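Local coordinates for regulatory protein (Pseudomonas aeruginosa, PDB 5J2Y), which binds promoter DNA through a helix-turn-helix domain and acts as a quorum-sensing repressor and global regulator of gene expression, at residues G41-E45 against N46-L50; R23-Q27 against E28-S32. All coordinates share one frame; numbering follows the deposited sequence.

Contact 1: G41-E45 against N46-L50; sequences GSRFE and NGENL. With nucleotides of chain C; nucleotides of chain F.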
loop_
_atom_site.group_PDB
_atom_site.type_symbol
_atom_site.label_atom_id
_atom_site.label_comp_id
_atom_site.label_asym_id
_atom_site.label_seq_id
_atom_site.Cartn_x
_atom_site.Cartn_y
_atom_site.Cartn_z
ATOM N N GLY A 41 1.328 0.740 8.288
ATOM C CA GLY A 41 2.155 0.677 7.129
ATOM C C GLY A 41 3.567 0.275 7.522
ATOM O O GLY A 41 4.205 -0.526 6.826
ATOM N N SER A 42 4.067 0.814 8.633
ATOM C CA SER A 42 5.444 0.503 9.074
ATOM C C SER A 42 5.581 -0.958 9.403
ATOM O O SER A 42 6.563 -1.612 9.032
ATOM C CB SER A 42 5.830 1.290 10.327
ATOM O OG SER A 42 7.069 0.805 10.885
ATOM N N ARG A 43 4.613 -1.484 10.128
ATOM C CA ARG A 43 4.691 -2.905 10.498
ATOM C C ARG A 43 4.587 -3.807 9.266
ATOM O O ARG A 43 5.307 -4.797 9.177
ATOM C CB ARG A 43 3.656 -3.242 11.530
ATOM C CG ARG A 43 3.871 -2.476 12.832
ATOM C CD ARG A 43 2.924 -2.896 13.965
ATOM N NE ARG A 43 3.633 -3.074 15.255
ATOM C CZ ARG A 43 3.464 -2.334 16.352
ATOM N NH1 ARG A 43 2.598 -1.332 16.380
ATOM N NH2 ARG A 43 4.159 -2.611 17.452
ATOM N N PHE A 44 3.763 -3.443 8.277
ATOM C CA PHE A 44 3.682 -4.261 7.024
ATOM C C PHE A 44 5.005 -4.269 6.232
ATOM O O PHE A 44 5.459 -5.285 5.781
ATOM C CB PHE A 44 2.563 -3.749 6.096
ATOM C CG PHE A 44 1.167 -3.924 6.643
ATOM C CD1 PHE A 44 0.846 -4.967 7.495
ATOM C CD2 PHE A 44 0.158 -3.102 6.216
ATOM C CE1 PHE A 44 -0.450 -5.144 7.947
ATOM C CE2 PHE A 44 -1.153 -3.293 6.620
ATOM C CZ PHE A 44 -1.463 -4.306 7.504
ATOM N N GLU A 45 5.584 -3.096 6.052
ATOM C CA GLU A 45 6.847 -2.925 5.327
ATOM C C GLU A 45 8.045 -3.646 5.975
ATOM O O GLU A 45 9.095 -3.771 5.352
ATOM C CB GLU A 45 7.186 -1.449 5.185
ATOM C CG GLU A 45 6.321 -0.712 4.216
ATOM C CD GLU A 45 6.669 0.753 4.067
ATOM O OE1 GLU A 45 7.732 1.170 4.591
ATOM O OE2 GLU A 45 5.875 1.487 3.417
ATOM N N ASN A 46 7.874 -4.072 7.218
ATOM C CA ASN A 46 8.881 -4.791 7.961
ATOM C C ASN A 46 8.456 -6.206 8.277
ATOM O O ASN A 46 9.001 -6.848 9.174
ATOM C CB ASN A 46 9.236 -4.002 9.221
ATOM C CG ASN A 46 10.166 -2.850 8.912
ATOM O OD1 ASN A 46 11.359 -3.057 8.769
ATOM N ND2 ASN A 46 9.622 -1.647 8.741
ATOM N N GLY A 47 7.467 -6.688 7.525
ATOM C CA GLY A 47 7.167 -8.107 7.451
ATOM C C GLY A 47 6.145 -8.641 8.411
ATOM O O GLY A 47 6.096 -9.840 8.635
ATOM N N GLU A 48 5.315 -7.774 8.989
ATOM C CA GLU A 48 4.139 -8.271 9.698
ATOM C C GLU A 48 3.209 -8.919 8.647
ATOM O O GLU A 48 3.201 -8.541 7.456
ATOM C CB GLU A 48 3.435 -7.142 10.448
ATOM C CG GLU A 48 2.275 -7.550 11.359
ATOM C CD GLU A 48 1.295 -6.405 11.642
ATOM O OE1 GLU A 48 1.154 -5.523 10.770
ATOM O OE2 GLU A 48 0.631 -6.389 12.719
ATOM N N ASN A 49 2.425 -9.895 9.084
ATOM C CA ASN A 49 1.479 -10.535 8.189
ATOM C C ASN A 49 0.530 -9.534 7.507
ATOM O O ASN A 49 -0.213 -8.814 8.161
ATOM C CB ASN A 49 0.638 -11.581 8.918
ATOM C CG ASN A 49 -0.170 -12.427 7.940
ATOM O OD1 ASN A 49 -1.414 -12.345 7.879
ATOM N ND2 ASN A 49 0.537 -13.226 7.141
ATOM N N LEU A 50 0.560 -9.537 6.189
ATOM C CA LEU A 50 -0.278 -8.694 5.391
ATOM C C LEU A 50 -1.629 -9.396 5.258
ATOM O O LEU A 50 -1.705 -10.449 4.679
ATOM C CB LEU A 50 0.367 -8.526 4.035
ATOM C CG LEU A 50 -0.085 -7.365 3.170
ATOM C CD1 LEU A 50 0.187 -6.022 3.869
ATOM C CD2 LEU A 50 0.569 -7.393 1.798
ATOM P P DA C 8 10.349 1.895 9.745
ATOM O OP1 DA C 8 11.411 1.055 9.172
ATOM O OP2 DA C 8 8.957 1.766 9.261
ATOM O "O5'" DA C 8 10.320 1.692 11.327
ATOM C "C5'" DA C 8 11.273 2.366 12.150
ATOM C "C4'" DA C 8 11.161 1.960 13.601
ATOM O "O4'" DA C 8 10.311 2.893 14.299
ATOM C "C3'" DA C 8 10.588 0.585 13.913
ATOM O "O3'" DA C 8 11.290 0.197 15.100
ATOM C "C2'" DA C 8 9.109 0.870 14.143
ATOM C "C1'" DA C 8 9.138 2.253 14.784
ATOM N N9 DA C 8 8.024 3.127 14.456
ATOM C C8 DA C 8 7.460 3.352 13.226
ATOM N N7 DA C 8 6.522 4.268 13.235
ATOM C C5 DA C 8 6.487 4.693 14.557
ATOM C C6 DA C 8 5.709 5.652 15.219
ATOM N N6 DA C 8 4.776 6.395 14.618
ATOM N N1 DA C 8 5.918 5.825 16.541
ATOM C C2 DA C 8 6.851 5.086 17.144
ATOM N N3 DA C 8 7.651 4.157 16.628
ATOM C C4 DA C 8 7.419 4.011 15.315
ATOM P P DG C 10 8.373 -2.870 21.466
ATOM O OP1 DG C 10 9.694 -3.437 21.757
ATOM O OP2 DG C 10 7.419 -3.673 20.658
ATOM O "O5'" DG C 10 7.626 -2.475 22.813
ATOM C "C5'" DG C 10 7.956 -1.264 23.509
ATOM C "C4'" DG C 10 6.799 -0.791 24.359
ATOM O "O4'" DG C 10 5.908 0.032 23.569
ATOM C "C3'" DG C 10 5.920 -1.869 24.994
ATOM O "O3'" DG C 10 5.516 -1.338 26.260
ATOM C "C2'" DG C 10 4.750 -1.973 24.034
ATOM C "C1'" DG C 10 4.614 -0.548 23.506
ATOM N N9 DG C 10 4.169 -0.464 22.121
ATOM C C8 DG C 10 4.632 -1.209 21.064
ATOM N N7 DG C 10 4.061 -0.898 19.932
ATOM C C5 DG C 10 3.173 0.115 20.261
ATOM C C6 DG C 10 2.273 0.852 19.446
ATOM O O6 DG C 10 2.074 0.750 18.229
ATOM N N1 DG C 10 1.569 1.794 20.185
ATOM C C2 DG C 10 1.695 1.990 21.539
ATOM N N2 DG C 10 0.924 2.941 22.075
ATOM N N3 DG C 10 2.527 1.311 22.308
ATOM C C4 DG C 10 3.234 0.401 21.607
ATOM P P DT F 16 -4.059 -5.165 10.884
ATOM O OP1 DT F 16 -4.682 -4.930 9.559
ATOM O OP2 DT F 16 -2.600 -5.439 10.984
ATOM O "O5'" DT F 16 -4.506 -3.949 11.809
ATOM C "C5'" DT F 16 -5.917 -3.776 12.051
ATOM C "C4'" DT F 16 -6.189 -2.491 12.797
ATOM O "O4'" DT F 16 -5.892 -2.668 14.203
ATOM C "C3'" DT F 16 -5.378 -1.285 12.324
ATOM O "O3'" DT F 16 -6.266 -0.186 12.077
ATOM C "C2'" DT F 16 -4.352 -1.072 13.427
ATOM C "C1'" DT F 16 -5.006 -1.665 14.664
ATOM N N1 DT F 16 -4.090 -2.303 15.628
ATOM C C2 DT F 16 -4.288 -2.085 16.976
ATOM O O2 DT F 16 -5.156 -1.342 17.414
ATOM N N3 DT F 16 -3.421 -2.762 17.798
ATOM C C4 DT F 16 -2.398 -3.609 17.415
ATOM O O4 DT F 16 -1.681 -4.125 18.267
ATOM C C5 DT F 16 -2.261 -3.805 15.986
ATOM C C7 DT F 16 -1.180 -4.705 15.479
ATOM C C6 DT F 16 -3.096 -3.142 15.177
HETATM O O HOH W 1 4.437 -7.890 5.199
#
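Leu50 folds back over the ring of Phe44, and this pair packs the returning loop against helices 9-22 and 52-62. The methyl CD1 of Leu50 stands 3.7 Å from the centroid of the Phe44 ring, only 17° off the ring normal, a CH-pi contact in which the two side chains run roughly perpendicular. Glu48 comes to the same ring obliquely, its OE1 3.3 Å from Phe44 CE1 and its carboxylate turned 39° from the ring plane. That placement follows from chi1 of Glu48 (-173°), which swings CG opposite the backbone nitrogen and lays the acid beside Arg43 CB.

The turn itself is a Schellman motif: Gly47, with positive phi, is the C-prime residue, Glu48 N reaches Arg43 O at 3.0 Å, and Gly47 N bonds to Phe44 O. A water gives one hydrogen to Phe44 O and the other to Glu48 O. Asn46 curls back on the helix end, and its ND2 points almost straight at Ser42 O (3.1 Å), which lies in the plane of the amide. The same ND2 also donates to OP1 of DA8 of chain C, while Ser42 OG donates to OP2 of that phosphate at 2.7 Å.

Arg43 turns its end outward into the DNA, with NH1 on O6 and NH2 on N7 (3.0 Å) of DG10 of chain C, the two-pronged recognition of a guanine along its major-groove edge. Buried Glu45 is held instead by Arg20, Trp31 and Gln27. The chemistry is thus divided by side: Arg43 reads a base, Ser42 and Asn46 hold a backbone phosphate through side-chain donors, and Leu50 packs on Phe44 while the Schellman bonds close the turn, consistent with a recognition helix.

Contact 2: R23-Q27 against E28-S32; sequences RRESQ and ETFWS. With nucleotides of chain C.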
loop_
_atom_site.group_PDB
_atom_site.type_symbol
_atom_site.label_atom_id
_atom_site.label_comp_id
_atom_site.label_asym_id
_atom_site.label_seq_id
_atom_site.Cartn_x
_atom_site.Cartn_y
_atom_site.Cartn_z
ATOM N N ARG A 23 8.646 6.986 -5.404
ATOM C CA ARG A 23 7.807 8.175 -5.624
ATOM C C ARG A 23 8.068 9.253 -4.580
ATOM O O ARG A 23 7.414 10.316 -4.578
ATOM C CB ARG A 23 6.341 7.787 -5.626
ATOM C CG ARG A 23 6.000 6.846 -6.757
ATOM C CD ARG A 23 4.649 6.241 -6.498
ATOM N NE ARG A 23 3.652 7.301 -6.538
ATOM C CZ ARG A 23 2.413 7.156 -6.129
ATOM N NH1 ARG A 23 1.576 8.177 -6.216
ATOM N NH2 ARG A 23 2.044 5.993 -5.613
ATOM N N ARG A 24 9.048 8.980 -3.725
ATOM C CA ARG A 24 9.440 9.855 -2.650
ATOM C C ARG A 24 8.206 10.235 -1.810
ATOM O O ARG A 24 7.965 11.386 -1.562
ATOM C CB ARG A 24 10.178 11.078 -3.219
ATOM C CG ARG A 24 11.430 10.751 -4.050
ATOM N N GLU A 25 7.441 9.236 -1.379
ATOM C CA GLU A 25 6.262 9.460 -0.521
ATOM C C GLU A 25 6.479 8.941 0.899
ATOM O O GLU A 25 7.050 7.870 1.102
ATOM C CB GLU A 25 5.009 8.813 -1.114
ATOM C CG GLU A 25 4.579 9.392 -2.442
ATOM C CD GLU A 25 3.302 8.766 -2.981
ATOM O OE1 GLU A 25 2.871 7.699 -2.480
ATOM O OE2 GLU A 25 2.726 9.330 -3.939
ATOM N N SER A 26 6.004 9.691 1.879
ATOM C CA SER A 26 5.985 9.193 3.221
ATOM C C SER A 26 5.037 7.956 3.360
ATOM O O SER A 26 4.117 7.756 2.571
ATOM C CB SER A 26 5.529 10.297 4.176
ATOM O OG SER A 26 4.191 10.686 3.889
ATOM N N GLN A 27 5.251 7.172 4.412
ATOM C CA GLN A 27 4.325 6.130 4.808
ATOM C C GLN A 27 2.918 6.686 5.006
ATOM O O GLN A 27 1.969 6.093 4.555
ATOM C CB GLN A 27 4.791 5.458 6.104
ATOM C CG GLN A 27 6.029 4.608 5.911
ATOM C CD GLN A 27 6.463 3.973 7.205
ATOM O OE1 GLN A 27 6.032 4.386 8.270
ATOM N NE2 GLN A 27 7.298 2.946 7.112
ATOM N N GLU A 28 2.802 7.839 5.651
ATOM C CA GLU A 28 1.490 8.446 5.901
ATOM C C GLU A 28 0.789 8.690 4.589
ATOM O O GLU A 28 -0.394 8.365 4.445
ATOM C CB GLU A 28 1.650 9.776 6.653
ATOM C CG GLU A 28 0.380 10.618 6.911
ATOM C CD GLU A 28 -0.773 9.872 7.590
ATOM O OE1 GLU A 28 -0.511 8.976 8.425
ATOM O OE2 GLU A 28 -1.953 10.204 7.292
ATOM N N THR A 29 1.532 9.274 3.639
ATOM C CA THR A 29 0.958 9.703 2.368
ATOM C C THR A 29 0.505 8.450 1.612
ATOM O O THR A 29 -0.610 8.340 1.181
ATOM C CB THR A 29 1.987 10.520 1.529
ATOM O OG1 THR A 29 2.274 11.782 2.165
ATOM C CG2 THR A 29 1.460 10.816 0.167
ATOM N N PHE A 30 1.385 7.475 1.531
ATOM C CA PHE A 30 1.147 6.288 0.736
ATOM C C PHE A 30 0.056 5.388 1.336
ATOM O O PHE A 30 -0.941 5.028 0.666
ATOM C CB PHE A 30 2.449 5.530 0.611
ATOM C CG PHE A 30 2.336 4.273 -0.206
ATOM C CD1 PHE A 30 2.426 4.308 -1.596
ATOM C CD2 PHE A 30 2.175 3.081 0.407
ATOM C CE1 PHE A 30 2.354 3.162 -2.334
ATOM C CE2 PHE A 30 2.089 1.935 -0.316
ATOM C CZ PHE A 30 2.158 1.961 -1.691
ATOM N N TRP A 31 0.184 5.077 2.617
ATOM C CA TRP A 31 -0.743 4.121 3.208
ATOM C C TRP A 31 -2.151 4.659 3.464
ATOM O O TRP A 31 -3.123 3.897 3.441
ATOM C CB TRP A 31 -0.155 3.553 4.453
ATOM C CG TRP A 31 0.917 2.683 4.143
ATOM C CD1 TRP A 31 2.257 2.967 4.206
ATOM C CD2 TRP A 31 0.807 1.335 3.684
ATOM N NE1 TRP A 31 2.995 1.868 3.811
ATOM C CE2 TRP A 31 2.125 0.850 3.503
ATOM C CE3 TRP A 31 -0.281 0.488 3.408
ATOM C CZ2 TRP A 31 2.389 -0.431 3.091
ATOM C CZ3 TRP A 31 -0.033 -0.771 2.976
ATOM C CH2 TRP A 31 1.313 -1.236 2.815
ATOM N N SER A 32 -2.262 5.972 3.615
ATOM C CA SER A 32 -3.553 6.557 3.920
ATOM C C SER A 32 -4.488 6.585 2.729
ATOM O O SER A 32 -5.686 6.691 2.926
ATOM C CB SER A 32 -3.407 7.953 4.571
ATOM O OG SER A 32 -2.735 8.841 3.706
ATOM P P DT C 7 8.989 7.586 6.083
ATOM O OP1 DT C 7 9.665 6.929 4.938
ATOM O OP2 DT C 7 7.514 7.823 6.031
ATOM O "O5'" DT C 7 9.343 6.795 7.406
ATOM C "C5'" DT C 7 10.687 6.412 7.689
ATOM C "C4'" DT C 7 10.750 5.662 9.000
ATOM O "O4'" DT C 7 10.315 6.509 10.087
ATOM C "C3'" DT C 7 9.904 4.391 9.094
ATOM O "O3'" DT C 7 10.805 3.403 9.583
ATOM C "C2'" DT C 7 8.834 4.731 10.120
ATOM C "C1'" DT C 7 9.551 5.730 10.993
ATOM N N1 DT C 7 8.693 6.653 11.754
ATOM C C2 DT C 7 8.917 6.758 13.102
ATOM O O2 DT C 7 9.726 6.067 13.696
ATOM N N3 DT C 7 8.138 7.690 13.740
ATOM C C4 DT C 7 7.182 8.509 13.169
ATOM O O4 DT C 7 6.556 9.300 13.868
ATOM C C5 DT C 7 7.012 8.356 11.746
ATOM C C7 DT C 7 5.992 9.194 11.044
ATOM C C6 DT C 7 7.780 7.462 11.113
HETATM O O HOH W 2 4.669 12.057 1.324
#
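Ser26 and Thr29 face each other at the start of helix 27-32, where Ser26 occupies the N-cap position. Its OG lies 2.8 Å from Thr29 OG1, brought over the first turn by a chi1 of 64° that sets the hydroxyl between the backbone nitrogen and the carbonyl carbon. A water joins the two residues by another path: it accepts from Ser26 N at 2.8 Å and hydrogen-bonds with Thr29 OG1.

The first helical acceptors are met in turn. Ser26 O takes Phe30 N at 2.9 Å, and Gln27 O takes Trp31 N at 2.8 Å. Glu28 O has two donors, both from Ser32, its backbone N and its OG. At the opening of the helix Gln27 N donates to a DNA phosphate, OP2 of DT7 of chain C, in an almost straight bond (2.9 Å, 171°). An anion at a helix N-terminus would be favoured by the helix dipole. The Gln27 amide is also engaged at both ends, OE1 by Gln38 and NE2 by Glu45 and a further phosphate.

Glu25 lies across Phe30, with OE1 at the ring edge and 3.5 Å from CD1. This oxygen pairs with Arg33. In the conformer of Arg23 described here, one of two, Glu25 OE2 pairs with Arg23 NH1 (2.8 Å) by charge alone, because the carboxylate carbon sits over the guanidinium face; the guanidinium also meets the Tyr61 hydroxyl and Asp68.

Within the helix-turn-helix, helix 27-32 precedes the recognition helix 38-45. Phe30 packs on Ala16 and Arg20 of helix 9-22 and on Tyr61 of helix 52-62, and Trp31 leans on Leu58 while its indole N-H bonds to Glu45 of helix 38-45.

Contacts 1 and 2 belong to the two successive helices of one helix-turn-helix, contact 2 at the start of helix 27-32 and contact 1 at the end of helix 38-45. Both are partly buried, with DNA on their outer side, and their centres lie about 14 Å apart. On the buried side the carboxylate of Glu45, from contact 1, joins the two. Their chemistry differs with position. Contact 2 bonds to DNA at phosphates, through the Gln27 backbone N-H and side-chain amide, whereas contact 1 adds to its phosphate bonds an arginine that reads a base. Helices 9-22 and 52-62 back both.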